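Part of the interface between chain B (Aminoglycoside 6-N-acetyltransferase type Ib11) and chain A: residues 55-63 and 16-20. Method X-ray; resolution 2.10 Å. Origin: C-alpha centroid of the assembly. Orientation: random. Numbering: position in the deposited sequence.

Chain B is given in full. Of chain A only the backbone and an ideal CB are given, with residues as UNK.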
# COMPACT_ATOMS: atom_id res chain seq x y z
N TYR B 55 -3.89 11.29 -5.41
CA TYR B 55 -2.60 10.97 -4.79
C TYR B 55 -2.64 10.78 -3.28
O TYR B 55 -1.58 10.59 -2.66
CB TYR B 55 -1.57 12.05 -5.12
CG TYR B 55 -1.14 12.04 -6.55
CD1 TYR B 55 -0.07 11.26 -6.95
CD2 TYR B 55 -1.80 12.80 -7.52
CE1 TYR B 55 0.38 11.26 -8.27
CE2 TYR B 55 -1.38 12.79 -8.87
CZ TYR B 55 -0.29 12.01 -9.22
OH TYR B 55 0.18 11.99 -10.50
N LEU B 56 -3.82 10.86 -2.69
CA LEU B 56 -3.99 10.57 -1.27
C LEU B 56 -3.28 9.28 -0.93
O LEU B 56 -3.57 8.23 -1.52
CB LEU B 56 -5.48 10.44 -0.91
CG LEU B 56 -5.73 10.33 0.58
CD1 LEU B 56 -5.53 11.72 1.26
CD2 LEU B 56 -7.12 9.82 0.81
N PRO B 57 -2.31 9.34 0.00
CA PRO B 57 -1.61 8.09 0.29
C PRO B 57 -2.49 6.85 0.59
O PRO B 57 -2.14 5.75 0.17
CB PRO B 57 -0.72 8.47 1.46
CG PRO B 57 -0.41 9.93 1.15
CD PRO B 57 -1.74 10.46 0.76
N SER B 58 -3.61 7.01 1.31
CA SER B 58 -4.48 5.85 1.59
C SER B 58 -5.07 5.26 0.31
O SER B 58 -5.28 4.04 0.22
CB SER B 58 -5.62 6.24 2.55
OG SER B 58 -5.11 6.87 3.72
N VAL B 59 -5.38 6.13 -0.67
CA VAL B 59 -5.87 5.64 -1.97
C VAL B 59 -4.76 4.87 -2.69
O VAL B 59 -4.98 3.80 -3.21
CB VAL B 59 -6.42 6.75 -2.89
CG1 VAL B 59 -7.72 7.37 -2.31
CG2 VAL B 59 -5.42 7.81 -3.01
N LEU B 60 -3.54 5.41 -2.68
CA LEU B 60 -2.41 4.70 -3.27
C LEU B 60 -2.17 3.37 -2.57
O LEU B 60 -1.82 2.38 -3.21
CB LEU B 60 -1.14 5.59 -3.27
CG LEU B 60 -1.28 6.84 -4.16
CD1 LEU B 60 0.02 7.67 -4.21
CD2 LEU B 60 -1.70 6.45 -5.58
N ALA B 61 -2.37 3.33 -1.26
CA ALA B 61 -2.23 2.06 -0.52
C ALA B 61 -3.11 0.94 -1.06
O ALA B 61 -2.67 -0.21 -1.16
CB ALA B 61 -2.47 2.26 0.98
N GLN B 62 -4.35 1.28 -1.42
CA GLN B 62 -5.27 0.31 -2.01
C GLN B 62 -4.75 -0.29 -3.29
O GLN B 62 -5.23 -1.32 -3.70
CB GLN B 62 -6.59 0.95 -2.40
CG GLN B 62 -7.30 1.79 -1.39
CD GLN B 62 -8.66 2.19 -1.94
OE1 GLN B 62 -8.76 3.11 -2.73
NE2 GLN B 62 -9.71 1.48 -1.53
N GLU B 63 -3.83 0.42 -3.96
CA GLU B 63 -3.26 -0.04 -5.22
C GLU B 63 -1.81 -0.50 -5.04
O GLU B 63 -1.10 -0.73 -6.02
CB GLU B 63 -3.35 1.08 -6.29
CG GLU B 63 -4.78 1.23 -6.94
CD GLU B 63 -5.34 -0.04 -7.61
OE1 GLU B 63 -4.59 -1.02 -7.87
OE2 GLU B 63 -6.56 -0.08 -7.89
N UNK A 16 -14.67 3.59 5.75
CA UNK A 16 -14.00 4.52 4.88
C UNK A 16 -12.51 4.31 5.02
O UNK A 16 -12.04 3.68 5.99
CB UNK A 16 -14.39 5.96 5.20
N UNK A 17 -11.76 4.85 4.07
CA UNK A 17 -10.34 4.91 4.16
C UNK A 17 -9.96 5.75 5.36
O UNK A 17 -10.55 6.82 5.59
CB UNK A 17 -9.73 5.47 2.87
N UNK A 18 -8.98 5.25 6.12
CA UNK A 18 -8.39 6.01 7.18
C UNK A 18 -7.45 7.03 6.55
O UNK A 18 -6.74 6.71 5.60
CB UNK A 18 -7.66 5.10 8.18
N UNK A 19 -7.41 8.23 7.10
CA UNK A 19 -6.51 9.26 6.58
C UNK A 19 -5.67 9.76 7.72
O UNK A 19 -5.91 9.36 8.87
CB UNK A 19 -7.28 10.41 5.92
N UNK A 20 -4.70 10.62 7.44
CA UNK A 20 -3.78 11.04 8.49
C UNK A 20 -4.45 11.79 9.63
O UNK A 20 -4.09 11.64 10.79
CB UNK A 20 -2.68 11.92 7.89

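Position 16 lies in a strand, with phi/psi of -138/164°, and its ideal CB finds nothing of chain B within 5.5 Å. The visible atoms therefore set no demand beyond a residue that tolerates an extended backbone, and many would serve. The deposited residue is Arg16(A), whose side chain makes no contact with the chain B stretch; NH2 of Arg16(A) donates a hydrogen bond to the carbonyl O of position 17 at 3.0 Å.

Position 17 is the most informative. Its CA-to-CB bond points toward chain B, and the ideal CB already lies 4.2 Å from CB of Ser58(B) and 5.5 Å from CD2 of Leu56(B). Beyond it the side of the helix, with the side chain of Gln62(B) beside it, offers an uncharged surface, largely carbon. A medium-sized aliphatic residue such as leucine, isoleucine or methionine would suit. The deposited residue is Leu17(A), with chi1 m and chi2 t. Its CD1 packs against CG1 of Val59(B) at 3.7 Å, an apolar contact, and also lies 3.8 Å from OE1 of Gln62(B) and 4.1 Å from the backbone C of Ser58(B). CD1 thus lies near three residues, while CD2 of Leu17(A) is 4.0 Å from CG of Gln62(B). The residue has 89 Å² covered, the largest share in either stretch.

At position 18 the CA-to-CB bond points away, and the backbone does the work. The carbonyl O faces OG of Ser58(B), which donates a very short hydrogen bond to it, 2.5 Å from OG to O. Since this bond uses a main-chain acceptor, it places little restriction on the side chain. The deposited residue is Met18(A), whose closest side-chain atom, CB of Met18(A), is 5.4 Å from OG of Ser58(B).

Position 19 projects sideways, its ideal CB 4.7 Å from OG of Ser58(B) and 5.1 Å from CD2 of Leu56(B). There is room for a short branch against that leucine methyl, so valine, threonine or isoleucine would be reasonable, their beta-branching also agreeing with the extended phi/psi of -125/174°. The deposited residue is Thr19(A), with chi1 p. Its methyl CG2 approaches CD2 of Leu56(B) at 4.1 Å; OG1 of Thr19(A) is farther from that atom.

Position 20 also projects sideways, and its ideal CB has nothing of chain B within 5.5 Å, so a polar or charged residue is as plausible as any. The deposited residue is Glu20(A); its end comes nearer to chain B, but OE2 of Glu20(A) still lies 4.6 Å from CG of Pro57(B), and it is hydrogen-bonded elsewhere in the structure.

Chain A 16-20: RLMTE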
# COMPACT_ATOMS: atom_id res chain seq x y z
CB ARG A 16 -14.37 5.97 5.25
CG ARG A 16 -13.84 6.46 6.63
CD ARG A 16 -14.25 7.90 6.88
NE ARG A 16 -13.91 8.41 8.21
CZ ARG A 16 -12.68 8.65 8.68
NH1 ARG A 16 -12.55 9.16 9.90
NH2 ARG A 16 -11.59 8.40 7.95
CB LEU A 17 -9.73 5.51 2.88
CG LEU A 17 -9.77 4.60 1.64
CD1 LEU A 17 -9.18 5.33 0.36
CD2 LEU A 17 -9.00 3.30 1.93
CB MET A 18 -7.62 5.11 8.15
CG MET A 18 -7.10 5.87 9.34
SD MET A 18 -5.54 5.31 10.01
CE MET A 18 -5.66 5.89 11.67
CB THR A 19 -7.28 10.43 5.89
OG1 THR A 19 -8.08 11.11 6.85
CG2 THR A 19 -8.15 9.91 4.76
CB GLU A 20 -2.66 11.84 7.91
CG GLU A 20 -1.76 10.96 7.13
CD GLU A 20 -0.60 11.73 6.56
OE1 GLU A 20 -0.25 12.77 7.14
OE2 GLU A 20 -0.02 11.29 5.56
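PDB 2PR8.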